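Local coordinates for C-type lectin domain family 4, member b1 (Mus musculus, PDB 6LFJ), which binds carbohydrates such as mannose through a calcium ion and, as a dendritic-cell lectin receptor, may regulate immune reactivity, at residues Val43-Gln48 against Val88-Asn93; Cys103-Tyr108 against Asn117-Asn122. All coordinates share one frame; numbering follows the deposited sequence. Where two conformers were deposited one is given.

Contact 1: residues Val43-Gln48 against Val88-Asn93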
loop_
_atom_site.group_PDB
_atom_site.type_symbol
_atom_site.label_atom_id
_atom_site.label_comp_id
_atom_site.label_asym_id
_atom_site.label_seq_id
_atom_site.Cartn_x
_atom_site.Cartn_y
_atom_site.Cartn_z
ATOM N N VAL A 43 4.726 8.086 7.394
ATOM C CA VAL A 43 4.390 8.000 5.943
ATOM C C VAL A 43 4.954 6.727 5.323
ATOM O O VAL A 43 6.104 6.304 5.634
ATOM C CB VAL A 43 4.865 9.219 5.147
ATOM C CG1 VAL A 43 4.025 10.432 5.494
ATOM C CG2 VAL A 43 6.352 9.472 5.329
ATOM N N VAL A 44 4.156 6.182 4.412
ATOM C CA VAL A 44 4.460 4.956 3.635
ATOM C C VAL A 44 4.482 5.386 2.171
ATOM O O VAL A 44 3.417 5.717 1.635
ATOM C CB VAL A 44 3.418 3.871 3.935
ATOM C CG1 VAL A 44 3.603 2.670 3.024
ATOM C CG2 VAL A 44 3.468 3.479 5.406
ATOM N N ILE A 45 5.680 5.470 1.600
ATOM C CA ILE A 45 5.940 6.186 0.321
ATOM C C ILE A 45 6.088 5.148 -0.787
ATOM O O ILE A 45 7.185 4.582 -0.929
ATOM C CB ILE A 45 7.172 7.104 0.448
ATOM C CG1 ILE A 45 7.081 7.986 1.696
ATOM C CG2 ILE A 45 7.341 7.914 -0.826
ATOM C CD1 ILE A 45 8.218 8.979 1.860
ATOM N N HIS A 46 5.021 4.953 -1.563
ATOM C CA HIS A 46 4.935 3.881 -2.578
ATOM C C HIS A 46 5.291 4.397 -3.976
ATOM O O HIS A 46 5.617 3.546 -4.813
ATOM C CB HIS A 46 3.561 3.201 -2.510
ATOM C CG HIS A 46 3.474 2.191 -1.416
ATOM N ND1 HIS A 46 4.432 1.220 -1.253
ATOM C CD2 HIS A 46 2.561 2.000 -0.437
ATOM C CE1 HIS A 46 4.103 0.456 -0.217
ATOM N NE2 HIS A 46 2.962 0.921 0.311
ATOM N N SER A 47 5.304 5.712 -4.215
ATOM C CA SER A 47 5.397 6.288 -5.584
ATOM C C SER A 47 6.239 7.565 -5.595
ATOM O O SER A 47 6.352 8.197 -4.553
ATOM C CB SER A 47 4.023 6.577 -6.122
ATOM O OG SER A 47 3.401 7.620 -5.383
ATOM N N GLN A 48 6.745 7.937 -6.771
ATOM C CA GLN A 48 7.371 9.262 -7.041
ATOM C C GLN A 48 6.415 10.397 -6.630
ATOM O O GLN A 48 6.869 11.379 -6.006
ATOM C CB GLN A 48 7.739 9.359 -8.519
ATOM C CG GLN A 48 8.454 10.655 -8.877
ATOM C CD GLN A 48 9.876 10.630 -8.382
ATOM O OE1 GLN A 48 10.683 9.828 -8.843
ATOM N NE2 GLN A 48 10.186 11.503 -7.439
ATOM N N VAL A 88 11.165 1.098 -6.634
ATOM C CA VAL A 88 10.424 2.384 -6.459
ATOM C C VAL A 88 10.825 3.023 -5.126
ATOM O O VAL A 88 9.935 3.330 -4.320
ATOM C CB VAL A 88 8.899 2.175 -6.548
ATOM C CG1 VAL A 88 8.175 3.492 -6.750
ATOM C CG2 VAL A 88 8.511 1.197 -7.642
ATOM N N THR A 89 12.121 3.251 -4.928
ATOM C CA THR A 89 12.698 3.829 -3.692
ATOM C C THR A 89 13.436 5.129 -4.033
ATOM O O THR A 89 13.661 5.411 -5.228
ATOM C CB THR A 89 13.618 2.811 -3.021
ATOM O OG1 THR A 89 14.612 2.407 -3.970
ATOM C CG2 THR A 89 12.849 1.616 -2.501
ATOM N N PHE A 90 13.817 5.887 -3.010
ATOM C CA PHE A 90 14.343 7.266 -3.166
ATOM C C PHE A 90 15.557 7.454 -2.263
ATOM O O PHE A 90 15.741 8.541 -1.719
ATOM C CB PHE A 90 13.200 8.244 -2.896
ATOM C CG PHE A 90 12.062 8.009 -3.848
ATOM C CD1 PHE A 90 12.170 8.401 -5.173
ATOM C CD2 PHE A 90 10.948 7.282 -3.457
ATOM C CE1 PHE A 90 11.152 8.121 -6.077
ATOM C CE2 PHE A 90 9.933 7.011 -4.358
ATOM C CZ PHE A 90 10.036 7.434 -5.665
ATOM N N TRP A 91 16.361 6.406 -2.129
ATOM C CA TRP A 91 17.596 6.421 -1.312
ATOM C C TRP A 91 18.533 7.491 -1.873
ATOM O O TRP A 91 18.713 7.511 -3.078
ATOM C CB TRP A 91 18.268 5.044 -1.326
ATOM C CG TRP A 91 17.483 3.952 -0.663
ATOM C CD1 TRP A 91 16.861 2.907 -1.272
ATOM C CD2 TRP A 91 17.259 3.777 0.743
ATOM N NE1 TRP A 91 16.246 2.105 -0.348
ATOM C CE2 TRP A 91 16.478 2.612 0.899
ATOM C CE3 TRP A 91 17.632 4.490 1.883
ATOM C CZ2 TRP A 91 16.090 2.135 2.147
ATOM C CZ3 TRP A 91 17.235 4.030 3.119
ATOM C CH2 TRP A 91 16.474 2.867 3.245
ATOM N N HIS A 92 19.139 8.313 -1.026
ATOM C CA HIS A 92 20.279 9.174 -1.429
ATOM C C HIS A 92 21.426 8.302 -1.963
ATOM O O HIS A 92 21.526 7.110 -1.615
ATOM C CB HIS A 92 20.756 10.068 -0.273
ATOM C CG HIS A 92 20.001 11.342 -0.126
ATOM N ND1 HIS A 92 19.851 12.242 -1.168
ATOM C CD2 HIS A 92 19.368 11.877 0.944
ATOM C CE1 HIS A 92 19.142 13.273 -0.741
ATOM N NE2 HIS A 92 18.837 13.076 0.552
ATOM N N ASN A 93 22.286 8.885 -2.781
ATOM C CA ASN A 93 23.505 8.195 -3.271
ATOM C C ASN A 93 24.308 7.738 -2.038
ATOM O O ASN A 93 24.454 8.537 -1.078
ATOM C CB ASN A 93 24.258 9.084 -4.265
ATOM C CG ASN A 93 23.510 9.289 -5.569
ATOM O OD1 ASN A 93 22.755 8.426 -6.015
ATOM N ND2 ASN A 93 23.716 10.431 -6.198
HETATM O O HOH W 1 8.884 2.894 -2.057
HETATM O O HOH W 2 7.761 1.734 -3.548
#

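Contact 2: residues Cys103-Tyr108 against Asn117-Asn122. With CA (calcium ion), chain C; MAN (alpha-D-mannopyranose), chain G.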
loop_
_atom_site.group_PDB
_atom_site.type_symbol
_atom_site.label_atom_id
_atom_site.label_comp_id
_atom_site.label_asym_id
_atom_site.label_seq_id
_atom_site.Cartn_x
_atom_site.Cartn_y
_atom_site.Cartn_z
ATOM N N CYS A 103 16.376 2.396 10.903
ATOM C CA CYS A 103 15.249 3.324 10.625
ATOM C C CYS A 103 15.626 4.269 9.481
ATOM O O CYS A 103 16.814 4.324 9.098
ATOM C CB CYS A 103 14.838 4.054 11.893
ATOM S SG CYS A 103 13.991 2.952 13.053
ATOM N N VAL A 104 14.636 4.940 8.901
ATOM C CA VAL A 104 14.849 5.723 7.655
ATOM C C VAL A 104 14.304 7.130 7.857
ATOM O O VAL A 104 13.189 7.282 8.394
ATOM C CB VAL A 104 14.223 5.033 6.437
ATOM C CG1 VAL A 104 14.447 5.809 5.149
ATOM C CG2 VAL A 104 14.748 3.618 6.305
ATOM N N THR A 105 15.097 8.109 7.439
ATOM C CA THR A 105 14.696 9.532 7.394
ATOM C C THR A 105 14.700 9.991 5.948
ATOM O O THR A 105 15.372 9.323 5.111
ATOM C CB THR A 105 15.665 10.441 8.145
ATOM O OG1 THR A 105 16.976 10.175 7.641
ATOM C CG2 THR A 105 15.584 10.216 9.631
ATOM N N VAL A 106 13.951 11.052 5.672
ATOM C CA VAL A 106 14.008 11.765 4.379
ATOM C C VAL A 106 14.582 13.147 4.698
ATOM O O VAL A 106 14.135 13.803 5.680
ATOM C CB VAL A 106 12.646 11.799 3.663
ATOM C CG1 VAL A 106 11.550 12.460 4.482
ATOM C CG2 VAL A 106 12.762 12.447 2.295
ATOM N N TYR A 107 15.590 13.559 3.945
ATOM C CA TYR A 107 16.203 14.897 4.123
ATOM C C TYR A 107 16.724 15.393 2.777
ATOM O O TYR A 107 16.838 14.622 1.802
ATOM C CB TYR A 107 17.263 14.858 5.224
ATOM C CG TYR A 107 18.632 14.433 4.760
ATOM C CD1 TYR A 107 18.936 13.093 4.580
ATOM C CD2 TYR A 107 19.613 15.367 4.474
ATOM C CE1 TYR A 107 20.190 12.686 4.156
ATOM C CE2 TYR A 107 20.871 14.977 4.046
ATOM C CZ TYR A 107 21.160 13.633 3.884
ATOM O OH TYR A 107 22.391 13.221 3.461
ATOM N N TYR A 108 17.006 16.689 2.745
ATOM C CA TYR A 108 17.372 17.445 1.531
ATOM C C TYR A 108 18.887 17.590 1.480
ATOM O O TYR A 108 19.436 18.099 2.460
ATOM C CB TYR A 108 16.723 18.826 1.589
ATOM C CG TYR A 108 16.875 19.620 0.324
ATOM C CD1 TYR A 108 15.979 19.455 -0.715
ATOM C CD2 TYR A 108 17.904 20.536 0.166
ATOM C CE1 TYR A 108 16.094 20.189 -1.883
ATOM C CE2 TYR A 108 18.042 21.272 -0.999
ATOM C CZ TYR A 108 17.129 21.099 -2.029
ATOM O OH TYR A 108 17.246 21.809 -3.189
ATOM N N ASN A 117 17.709 8.202 3.912
ATOM C CA ASN A 117 18.950 7.843 4.629
ATOM C C ASN A 117 18.588 6.861 5.746
ATOM O O ASN A 117 17.677 7.163 6.537
ATOM C CB ASN A 117 19.636 9.085 5.194
ATOM C CG ASN A 117 20.877 8.732 5.987
ATOM O OD1 ASN A 117 21.557 7.765 5.642
ATOM N ND2 ASN A 117 21.175 9.503 7.030
ATOM N N ASP A 118 19.283 5.733 5.823
ATOM C CA ASP A 118 19.165 4.842 7.002
ATOM C C ASP A 118 19.897 5.508 8.169
ATOM O O ASP A 118 21.004 6.058 7.958
ATOM C CB ASP A 118 19.635 3.420 6.709
ATOM C CG ASP A 118 21.072 3.268 6.264
ATOM O OD1 ASP A 118 21.638 4.243 5.737
ATOM O OD2 ASP A 118 21.607 2.150 6.419
ATOM N N ILE A 119 19.275 5.496 9.343
ATOM C CA ILE A 119 19.862 6.111 10.571
ATOM C C ILE A 119 19.467 5.287 11.789
ATOM O O ILE A 119 18.586 4.426 11.683
ATOM C CB ILE A 119 19.458 7.583 10.784
ATOM C CG1 ILE A 119 17.949 7.762 10.978
ATOM C CG2 ILE A 119 20.001 8.475 9.681
ATOM C CD1 ILE A 119 17.615 9.010 11.777
ATOM N N SER A 120 20.152 5.544 12.894
ATOM C CA SER A 120 19.855 4.938 14.209
ATOM C C SER A 120 18.419 5.303 14.592
ATOM O O SER A 120 18.073 6.504 14.579
ATOM C CB SER A 120 20.846 5.389 15.243
ATOM O OG SER A 120 20.313 5.194 16.543
ATOM N N CYS A 121 17.616 4.292 14.911
ATOM C CA CYS A 121 16.211 4.436 15.365
ATOM C C CYS A 121 16.126 5.328 16.612
ATOM O O CYS A 121 15.058 5.939 16.825
ATOM C CB CYS A 121 15.620 3.059 15.636
ATOM S SG CYS A 121 15.494 2.057 14.130
ATOM N N ASN A 122 17.202 5.430 17.394
ATOM C CA ASN A 122 17.196 6.151 18.701
ATOM C C ASN A 122 17.507 7.641 18.541
ATOM O O ASN A 122 17.267 8.362 19.495
ATOM C CB ASN A 122 18.167 5.524 19.697
ATOM C CG ASN A 122 17.777 4.098 20.009
ATOM O OD1 ASN A 122 18.633 3.237 20.182
ATOM N ND2 ASN A 122 16.483 3.833 20.055
HETATM CA CA CA C . 22.934 5.950 6.482
HETATM C C1 MAN G . 25.960 10.277 8.782
HETATM C C2 MAN G . 24.703 9.428 9.067
HETATM C C3 MAN G . 24.639 8.245 8.090
HETATM C C4 MAN G . 24.724 8.726 6.680
HETATM C C5 MAN G . 25.964 9.589 6.480
HETATM C C6 MAN G . 25.861 10.339 5.146
HETATM O O2 MAN G . 23.535 10.214 8.951
HETATM O O3 MAN G . 23.447 7.559 8.283
HETATM O O4 MAN G . 24.837 7.610 5.821
HETATM O O5 MAN G . 26.013 10.668 7.409
HETATM O O6 MAN G . 27.142 10.854 4.810
#

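Contact 1: residues Val43-Gln48 against Val88-Asn93
F90 brings its ring against the start of the helix that follows S47, and this is where the two loops pack tightly. F90 CZ stands 3.5 Å from Q48 CA, while CE2 reaches the S47 carbonyl, with 3.8 Å between S47 O and F90 CE2. The Q48 side chain then bends round to the ring edge: CG leaves anti to the backbone N (chi1 -177°), and the turn at chi2, 74°, carries the amide back until Q48 OE1 lies 3.3 Å from F90 CE1, near the ring plane. Amide and ring planes stand 73° apart, so this is an edge contact and the two groups do not stack. The other end of the Q48 amide is occupied by D52, through NE2. Deeper in, I45 CG2 meets F90 CE2 more loosely, at 4.5 Å.

In the C-type lectin fold, this places the long loop region, between strands 76-78 and 103-109, against the N-terminus of helix 48-56. S47 is the N-cap of that helix, its OG accepting from the backbone N of E50.

The V88 end is different. One methyl is close, V88 CG1 lying 3.2 Å from H46 O, but no direct hydrogen bond crosses between the loops, and water fills that role. In one position a water bridges H46 O and V88 O, its oxygen 2.8 Å from V88 O; in another it bridges I45 O and V88 O, and the two positions lie too close to be occupied together. The H46 side chain sets off away from V88-N93, and its NE2 is bonded to T82, with the ring edge-to-face with W78. Beyond, N29 and N122 of the second subunit pack on H46 and V88 respectively.

Contact 2: residues Cys103-Tyr108 against Asn117-Asn122
Strands 103-108 and 117-119 run antiparallel with a marked twist, their directions 135° apart and their axes 4.5 Å apart at the closest point. They form the hairpin that ends in the WND motif of C-type lectins, here W116, N117 and D118. C103 with I119 and T105 with N117 are hydrogen-bonded pairs, each joined by two backbone bonds; I119 N to C103 O is 2.7 Å, and T105 N to N117 O is 2.9 Å. Between them V104 and D118 form the non-hydrogen-bonded pair, where the CA of V104 sits 3.4 Å from N117 O in a CA-H...O contact.

N117 and D118 start on opposite faces of the sheet, yet both bind the calcium ion. D118 supplies two ligands: its OD1 is 2.3 Å from the calcium and its backbone O 2.4 Å. CG lies between the backbone N and carbonyl carbon (chi1 60°), a turn that brings the carboxylate round to the metal. Its other oxygen, OD2, is held by a salt bridge to R74 and by the backbone N of S98, fixing how the carboxylate is rotated. E95, S97 and E101 complete the protein ligands, and mannose adds O3 and O4, so the sugar is bound directly by the metal.

On the N117 face, Y107 presents its ring edge, with CE1 3.8 Å from N117 CB, while its hydroxyl is bonded to R109. Past the end of the strand the chain bends across toward C103, and C121 SG joins C103 SG in a 2.1 Å disulfide with chi3 of 96°.

Contact 1 closes before contact 2 opens along the chain, and both belong to the one C-type lectin domain, their centres 13 Å apart. The loop 88-93 ties them together: its F90 packs on the start of helix 48-56, and its next residues lie against the hairpin 103-109/113-119. There W91 lies on the hairpin, CH2 3.6 Å from V104 CG2, and H92 NE2 makes a probable 2.8 Å hydrogen bond to Y107 O. Immediately after this loop come the calcium ligands E95 and S97, which meet N117 and D118 of contact 2 at the metal. The sugar site is therefore assembled from long loop and hairpin, with contact 1 about 14 Å from the calcium, measured from the F90 side chain.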